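Local structure of possible TctC subunit of the Tripartite Tricarboxylate Transport(TTT) Family (Rhodopseudomonas palustris, 6HKE) at residues T60-T64 / F91-Y96; H84-L90 / E297-E302. The protein binds malate in the periplasm and probably hands it to a tripartite tricarboxylate transporter for high-affinity uptake of C4-dicarboxylates. The protein carries 2 engineered substitutions. The contacts are given in a common frame with arbitrary orientation. Residues are numbered along the deposited sequence.

Contact 1: T60-T64 / F91-Y96; sequences TLAAT and FPKLAY
Tyr-96 slides its ring in beside the start of helix 61-67, overlapping Thr-60 just ahead of it and Ala-63 and Thr-64 within it. Its chi1 of 56° (p) and chi2 of 81° set the CE2-CD2 edge against that turn: Tyr-96 CD2 sits 3.4 Å from Thr-64 OG1 and Tyr-96 CE2 3.4 Å from Thr-60 O, both oxygens near the ring plane. Ala-63 CB adds an apolar touch, 3.5 Å from Tyr-96 CE2. The two oxygens beside the ring edge already hydrogen-bond to each other: Thr-60 O accepts from Thr-64 OG1 at 2.8 Å, with Thr-64 in the m rotamer, and also from Thr-64 N at 3.0 Å, the opening backbone bond of the helix. The phenol oxygen, Tyr-96 OH, is hydrogen-bonded to Thr-83 O at the start of helix 82-90.

In the periplasmic binding protein fold of this malate receptor, the contact lays the irregular connection that leaves helix 82-90 for strand 102-118 across the N-terminus of helix 61-67. Phe-91 is the first residue to leave helical angles; Lys-93 turns the chain with positive phi (64/46), and Tyr-96 is extended (-143/163). CA spacings are 7.9 Å for Thr-60 to Leu-94 and 6.2 Å for Thr-64 to Ala-95. Thr-60, in loop conformation with chi1 p, presents CG2 to Leu-94 CD1 at 3.7 Å and OG1 to Phe-91 CZ at 3.8 Å, while this hydroxyl is hydrogen-bonded to Ala-57 O. Ala-95 CB rests 3.6 Å from Thr-64 OG1.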
ATOM      1  N   THR A  60       3.078  -7.314  -9.074  1.00 26.14           N
ATOM      2  CA  THR A  60       3.809  -6.572 -10.134  1.00 25.15           C
ATOM      3  C   THR A  60       3.302  -6.884 -11.536  1.00 23.43           C
ATOM      4  O   THR A  60       3.644  -6.085 -12.414  1.00 23.79           O
ATOM      5  CB  THR A  60       5.315  -6.838 -10.082  1.00 27.84           C
ATOM      6  OG1 THR A  60       5.527  -8.208 -10.409  1.00 27.64           O
ATOM      7  CG2 THR A  60       5.894  -6.497  -8.726  1.00 29.19           C
ATOM      8  N   LEU A  61       2.558  -7.978 -11.744  1.00 22.34           N
ATOM      9  CA  LEU A  61       1.969  -8.338 -13.057  1.00 22.65           C
ATOM     10  C   LEU A  61       1.094  -7.198 -13.579  1.00 22.75           C
ATOM     11  O   LEU A  61       1.218  -6.892 -14.758  1.00 25.40           O
ATOM     12  CB  LEU A  61       1.143  -9.624 -12.961  1.00 24.47           C
ATOM     13  CG  LEU A  61       0.378  -9.979 -14.241  1.00 26.40           C
ATOM     14  CD1 LEU A  61       1.338 -10.379 -15.349  1.00 28.14           C
ATOM     15  CD2 LEU A  61      -0.620 -11.091 -13.992  1.00 27.94           C
ATOM     16  N   ALA A  62       0.219  -6.613 -12.756  1.00 23.44           N
ATOM     17  CA  ALA A  62      -0.686  -5.526 -13.185  1.00 24.24           C
ATOM     18  C   ALA A  62       0.146  -4.404 -13.805  1.00 25.55           C
ATOM     19  O   ALA A  62      -0.190  -3.979 -14.923  1.00 26.32           O
ATOM     20  CB  ALA A  62      -1.504  -4.997 -12.047  1.00 24.24           C
ATOM     21  N   ALA A  63       1.170  -3.945 -13.078  1.00 24.91           N
ATOM     22  CA  ALA A  63       2.043  -2.818 -13.462  1.00 24.82           C
ATOM     23  C   ALA A  63       2.809  -3.200 -14.732  1.00 24.15           C
ATOM     24  O   ALA A  63       3.021  -2.325 -15.592  1.00 22.66           O
ATOM     25  CB  ALA A  63       2.964  -2.447 -12.325  1.00 23.93           C
ATOM     26  N   THR A  64       3.212  -4.458 -14.860  1.00 25.41           N
ATOM     27  CA  THR A  64       3.908  -4.951 -16.076  1.00 27.36           C
ATOM     28  C   THR A  64       2.958  -4.844 -17.279  1.00 28.78           C
ATOM     29  O   THR A  64       3.396  -4.313 -18.317  1.00 31.86           O
ATOM     30  CB  THR A  64       4.447  -6.369 -15.872  1.00 28.46           C
ATOM     31  OG1 THR A  64       5.279  -6.314 -14.714  1.00 26.47           O
ATOM     32  CG2 THR A  64       5.219  -6.872 -17.070  1.00 28.00           C
ATOM     33  N   PHE A  91      12.679  -7.190  -5.384  1.00 50.02           N
ATOM     34  CA  PHE A  91      12.107  -8.104  -6.410  1.00 55.18           C
ATOM     35  C   PHE A  91      13.186  -8.418  -7.439  1.00 53.63           C
ATOM     36  O   PHE A  91      13.645  -7.541  -8.169  1.00 47.38           O
ATOM     37  CB  PHE A  91      10.856  -7.508  -7.065  1.00 58.01           C
ATOM     38  CG  PHE A  91       9.892  -8.518  -7.638  1.00 62.20           C
ATOM     39  CD1 PHE A  91      10.187  -9.205  -8.810  1.00 68.45           C
ATOM     40  CD2 PHE A  91       8.673  -8.768  -7.023  1.00 65.25           C
ATOM     41  CE1 PHE A  91       9.298 -10.130  -9.343  1.00 65.77           C
ATOM     42  CE2 PHE A  91       7.785  -9.694  -7.555  1.00 63.65           C
ATOM     43  CZ  PHE A  91       8.099 -10.375  -8.710  1.00 63.58           C
ATOM     44  N   PRO A  92      13.653  -9.682  -7.496  1.00 57.59           N
ATOM     45  CA  PRO A  92      14.601 -10.099  -8.524  1.00 58.70           C
ATOM     46  C   PRO A  92      13.950 -10.038  -9.914  1.00 56.72           C
ATOM     47  O   PRO A  92      12.862 -10.581 -10.072  1.00 53.80           O
ATOM     48  CB  PRO A  92      14.956 -11.552  -8.160  1.00 61.73           C
ATOM     49  CG  PRO A  92      14.468 -11.734  -6.728  1.00 62.64           C
ATOM     50  CD  PRO A  92      13.309 -10.771  -6.570  1.00 59.86           C
ATOM     51  N   LYS A  93      14.623  -9.384 -10.868  1.00 53.13           N
ATOM     52  CA  LYS A  93      14.208  -9.322 -12.295  1.00 50.94           C
ATOM     53  C   LYS A  93      12.864  -8.596 -12.402  1.00 46.20           C
ATOM     54  O   LYS A  93      11.964  -9.106 -13.111  1.00 46.94           O
ATOM     55  CB  LYS A  93      14.091 -10.733 -12.889  1.00 52.72           C
ATOM     56  CG  LYS A  93      15.291 -11.643 -12.677  1.00 55.52           C
ATOM     57  CD  LYS A  93      16.569 -11.145 -13.313  1.00 56.15           C
ATOM     58  CE  LYS A  93      17.342 -12.256 -13.993  1.00 60.92           C
ATOM     59  NZ  LYS A  93      17.985 -13.197 -13.045  1.00 61.53           N
ATOM     60  N   LEU A  94      12.713  -7.455 -11.725  1.00 39.53           N
ATOM     61  CA  LEU A  94      11.483  -6.640 -11.849  1.00 37.29           C
ATOM     62  C   LEU A  94      11.353  -6.213 -13.315  1.00 33.76           C
ATOM     63  O   LEU A  94      12.355  -5.760 -13.868  1.00 31.41           O
ATOM     64  CB  LEU A  94      11.544  -5.437 -10.903  1.00 37.36           C
ATOM     65  CG  LEU A  94      10.257  -4.610 -10.842  1.00 36.36           C
ATOM     66  CD1 LEU A  94       9.102  -5.425 -10.274  1.00 34.24           C
ATOM     67  CD2 LEU A  94      10.469  -3.340 -10.037  1.00 35.62           C
ATOM     68  N   ALA A  95      10.161  -6.366 -13.908  1.00 32.01           N
ATOM     69  CA  ALA A  95       9.914  -6.271 -15.369  1.00 30.30           C
ATOM     70  C   ALA A  95       9.817  -4.810 -15.825  1.00 29.27           C
ATOM     71  O   ALA A  95       9.825  -4.588 -17.021  1.00 33.54           O
ATOM     72  CB  ALA A  95       8.672  -7.047 -15.745  1.00 30.44           C
ATOM     73  N   TYR A  96       9.766  -3.846 -14.912  1.00 26.99           N
ATOM     74  CA  TYR A  96       9.586  -2.410 -15.241  1.00 24.95           C
ATOM     75  C   TYR A  96      10.437  -1.591 -14.282  1.00 24.46           C
ATOM     76  O   TYR A  96      10.882  -2.128 -13.260  1.00 25.79           O
ATOM     77  CB  TYR A  96       8.110  -2.011 -15.141  1.00 24.27           C
ATOM     78  CG  TYR A  96       7.486  -2.314 -13.804  1.00 24.08           C
ATOM     79  CD1 TYR A  96       7.667  -1.474 -12.718  1.00 24.99           C
ATOM     80  CD2 TYR A  96       6.732  -3.456 -13.615  1.00 23.66           C
ATOM     81  CE1 TYR A  96       7.107  -1.749 -11.481  1.00 24.92           C
ATOM     82  CE2 TYR A  96       6.182  -3.757 -12.381  1.00 23.33           C
ATOM     83  CZ  TYR A  96       6.354  -2.896 -11.312  1.00 24.01           C
ATOM     84  OH  TYR A  96       5.806  -3.200 -10.099  1.00 22.34           O
TER

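Contact 2: H84-L90 / E297-E302; sequences HGAAVAL and EISRWE
Two helical segments, 84-90 and 297-302, run in roughly the same direction, crossing at -37° with axes only 7.2 Å apart. Gly-85 makes the hollow: its CA lies 3.9 Å from Glu-297 CB and 4.5 Å from Ile-298 CA, and a beta carbon there would clash with Glu-297 CG. Next, Ala-86 CB lies over the face of the Trp-301 indole (chi1 m, chi2 97°), a CH-pi contact 3.4 Å from the five-membered ring's centroid, 9° off the normal. Gly-85, Ala-86 and Ala-89 let helix 82-90, just after malate-binding His-80, come close to the C-terminal helix 287-305. Ala-89 CB nestles against Trp-301 O at 3.1 Å, and Val-88 CG2 meets Ile-298 CG1 at 3.9 Å. Segment 84-90 opens with a wider pi-type turn at 84-86 and kinks where Val-88 N and Ala-89 N lack bonds to the turn before; there a water donates to Gly-85 O (2.7 Å) and Ile-298 O (2.6 Å) and weakly accepts from Ala-89 N (3.2 Å).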
ATOM      1  N   HIS A  84       5.907   0.254  -6.881  1.00 22.34           N
ATOM      2  CA  HIS A  84       6.568   1.392  -7.558  1.00 22.09           C
ATOM      3  C   HIS A  84       7.656   1.987  -6.670  1.00 23.12           C
ATOM      4  O   HIS A  84       7.949   3.187  -6.842  1.00 22.36           O
ATOM      5  CB  HIS A  84       5.524   2.428  -7.969  1.00 22.36           C
ATOM      6  CG  HIS A  84       4.752   1.996  -9.162  1.00 22.56           C
ATOM      7  ND1 HIS A  84       3.829   0.986  -9.103  1.00 22.66           N
ATOM      8  CD2 HIS A  84       4.807   2.408 -10.448  1.00 23.52           C
ATOM      9  CE1 HIS A  84       3.334   0.795 -10.314  1.00 24.59           C
ATOM     10  NE2 HIS A  84       3.920   1.664 -11.166  1.00 22.43           N
ATOM     11  N   GLY A  85       8.251   1.176  -5.789  1.00 23.20           N
ATOM     12  CA  GLY A  85       9.254   1.648  -4.816  1.00 23.34           C
ATOM     13  C   GLY A  85      10.176   0.528  -4.391  1.00 23.73           C
ATOM     14  O   GLY A  85      11.169   0.282  -5.097  1.00 23.03           O
ATOM     15  N   ALA A  86       9.834  -0.128  -3.282  1.00 25.83           N
ATOM     16  CA  ALA A  86      10.588  -1.235  -2.654  1.00 26.54           C
ATOM     17  C   ALA A  86      10.850  -2.353  -3.672  1.00 26.40           C
ATOM     18  O   ALA A  86      11.885  -2.994  -3.531  1.00 28.89           O
ATOM     19  CB  ALA A  86       9.862  -1.748  -1.437  1.00 24.97           C
ATOM     20  N   ALA A  87       9.971  -2.576  -4.652  1.00 26.16           N
ATOM     21  CA  ALA A  87      10.067  -3.720  -5.596  1.00 28.11           C
ATOM     22  C   ALA A  87      11.420  -3.701  -6.334  1.00 29.90           C
ATOM     23  O   ALA A  87      11.969  -4.788  -6.628  1.00 26.95           O
ATOM     24  CB  ALA A  87       8.914  -3.699  -6.562  1.00 27.94           C
ATOM     25  N   VAL A  88      11.944  -2.513  -6.636  1.00 31.69           N
ATOM     26  CA  VAL A  88      13.247  -2.348  -7.356  1.00 33.76           C
ATOM     27  C   VAL A  88      14.332  -3.055  -6.540  1.00 33.48           C
ATOM     28  O   VAL A  88      15.016  -3.917  -7.109  1.00 33.91           O
ATOM     29  CB  VAL A  88      13.579  -0.867  -7.604  1.00 32.46           C
ATOM     30  CG1 VAL A  88      14.955  -0.703  -8.238  1.00 32.88           C
ATOM     31  CG2 VAL A  88      12.503  -0.203  -8.454  1.00 32.96           C
ATOM     32  N   ALA A  89      14.394  -2.776  -5.236  1.00 34.20           N
ATOM     33  CA  ALA A  89      15.400  -3.318  -4.294  1.00 35.45           C
ATOM     34  C   ALA A  89      15.114  -4.782  -3.925  1.00 38.83           C
ATOM     35  O   ALA A  89      16.100  -5.501  -3.701  1.00 43.18           O
ATOM     36  CB  ALA A  89      15.467  -2.451  -3.062  1.00 36.86           C
ATOM     37  N   LEU A  90      13.842  -5.201  -3.808  1.00 38.12           N
ATOM     38  CA  LEU A  90      13.458  -6.480  -3.149  1.00 40.14           C
ATOM     39  C   LEU A  90      13.072  -7.565  -4.162  1.00 46.39           C
ATOM     40  O   LEU A  90      13.036  -8.739  -3.744  1.00 49.98           O
ATOM     41  CB  LEU A  90      12.263  -6.252  -2.214  1.00 40.41           C
ATOM     42  CG  LEU A  90      12.402  -5.146  -1.175  1.00 39.24           C
ATOM     43  CD1 LEU A  90      11.203  -5.160  -0.243  1.00 39.62           C
ATOM     44  CD2 LEU A  90      13.694  -5.275  -0.387  1.00 40.34           C
ATOM     45  N   GLU A 297      11.395   6.587  -2.627  1.00 28.42           N
ATOM     46  CA  GLU A 297      11.064   5.198  -2.213  1.00 28.54           C
ATOM     47  C   GLU A 297      12.077   4.231  -2.832  1.00 27.26           C
ATOM     48  O   GLU A 297      12.579   3.380  -2.096  1.00 25.19           O
ATOM     49  CB  GLU A 297       9.635   4.790  -2.578  1.00 27.71           C
ATOM     50  CG  GLU A 297       8.999   3.889  -1.528  1.00 27.23           C
ATOM     51  CD  GLU A 297       9.057   4.425  -0.100  1.00 28.45           C
ATOM     52  OE1 GLU A 297       9.720   3.783   0.739  1.00 29.58           O
ATOM     53  OE2 GLU A 297       8.441   5.477   0.185  1.00 25.40           O
ATOM     54  N   ILE A 298      12.392   4.366  -4.117  1.00 27.56           N
ATOM     55  CA  ILE A 298      13.365   3.452  -4.792  1.00 29.86           C
ATOM     56  C   ILE A 298      14.683   3.467  -4.002  1.00 30.63           C
ATOM     57  O   ILE A 298      15.179   2.363  -3.705  1.00 33.73           O
ATOM     58  CB  ILE A 298      13.562   3.807  -6.283  1.00 29.24           C
ATOM     59  CG1 ILE A 298      12.320   3.455  -7.106  1.00 28.57           C
ATOM     60  CG2 ILE A 298      14.815   3.143  -6.847  1.00 29.77           C
ATOM     61  CD1 ILE A 298      12.391   3.834  -8.577  1.00 27.85           C
ATOM     62  N   SER A 299      15.210   4.653  -3.664  1.00 31.50           N
ATOM     63  CA  SER A 299      16.533   4.850  -3.005  1.00 33.72           C
ATOM     64  C   SER A 299      16.478   4.332  -1.570  1.00 36.92           C
ATOM     65  O   SER A 299      17.473   3.700  -1.133  1.00 36.74           O
ATOM     66  CB  SER A 299      16.987   6.295  -2.984  1.00 33.84           C
ATOM     67  OG  SER A 299      16.526   7.008  -4.110  1.00 35.26           O
ATOM     68  N   ARG A 300      15.386   4.649  -0.865  1.00 35.87           N
ATOM     69  CA  ARG A 300      15.154   4.262   0.551  1.00 37.27           C
ATOM     70  C   ARG A 300      15.337   2.739   0.664  1.00 34.85           C
ATOM     71  O   ARG A 300      16.133   2.308   1.504  1.00 33.59           O
ATOM     72  CB  ARG A 300      13.788   4.804   1.000  1.00 39.69           C
ATOM     73  CG  ARG A 300      13.449   4.572   2.463  1.00 40.49           C
ATOM     74  CD  ARG A 300      12.969   3.152   2.698  1.00 44.88           C
ATOM     75  NE  ARG A 300      12.747   2.793   4.101  1.00 48.60           N
ATOM     76  CZ  ARG A 300      11.608   2.956   4.770  1.00 46.98           C
ATOM     77  NH1 ARG A 300      11.545   2.574   6.032  1.00 49.83           N
ATOM     78  NH2 ARG A 300      10.546   3.495   4.189  1.00 45.96           N
ATOM     79  N   TRP A 301      14.690   1.950  -0.199  1.00 33.19           N
ATOM     80  CA  TRP A 301      14.724   0.462  -0.134  1.00 34.53           C
ATOM     81  C   TRP A 301      16.028  -0.103  -0.701  1.00 37.99           C
ATOM     82  O   TRP A 301      16.341  -1.249  -0.342  1.00 43.19           O
ATOM     83  CB  TRP A 301      13.493  -0.146  -0.813  1.00 31.57           C
ATOM     84  CG  TRP A 301      12.267   0.165  -0.020  1.00 27.98           C
ATOM     85  CD1 TRP A 301      11.396   1.185  -0.242  1.00 26.57           C
ATOM     86  CD2 TRP A 301      11.862  -0.446   1.215  1.00 25.63           C
ATOM     87  NE1 TRP A 301      10.429   1.201   0.720  1.00 25.89           N
ATOM     88  CE2 TRP A 301      10.696   0.224   1.639  1.00 26.01           C
ATOM     89  CE3 TRP A 301      12.340  -1.511   1.979  1.00 24.60           C
ATOM     90  CZ2 TRP A 301      10.004  -0.138   2.790  1.00 24.12           C
ATOM     91  CZ3 TRP A 301      11.661  -1.860   3.122  1.00 24.54           C
ATOM     92  CH2 TRP A 301      10.500  -1.195   3.511  1.00 24.62           C
ATOM     93  N   GLU A 302      16.732   0.640  -1.561  1.00 39.38           N
ATOM     94  CA  GLU A 302      18.126   0.314  -1.969  1.00 40.73           C
ATOM     95  C   GLU A 302      19.028   0.402  -0.727  1.00 40.05           C
ATOM     96  O   GLU A 302      19.839  -0.494  -0.574  1.00 39.23           O
ATOM     97  CB  GLU A 302      18.599   1.212  -3.114  1.00 41.20           C
ATOM     98  CG  GLU A 302      18.228   0.684  -4.497  1.00 46.22           C
ATOM     99  CD  GLU A 302      18.231   1.692  -5.652  1.00 48.48           C
ATOM    100  OE1 GLU A 302      18.399   2.910  -5.395  1.00 48.23           O
ATOM    101  OE2 GLU A 302      18.036   1.262  -6.819  1.00 47.95           O
TER
HETATM  102  O   HOH W   1      13.775   0.241  -4.250  1.00 34.38           O

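How the contacts relate
Helix 82-90 and its exit loop tie the two contacts together. Along the chain the segments alternate, 60-64, 84-90, 91-96, 297-302, so contact 2 takes up the helix and contact 1 the residues directly following it. Their centres lie 12 Å apart on the same side of the chain's centre, and they touch: Leu-94 CD2 packs 3.8 Å from Ala-87 CB, and Ala-63 CB 3.8 Å from His-84 CE1. Helix 82-90 thus sits between the early helix 61-67 and the C-terminal helix 287-305, bringing chain-distant parts together near the malate pocket; bound malate lies about 9 to 10 Å from the side chain of Thr-60 and about 9 Å from that of Ala-86.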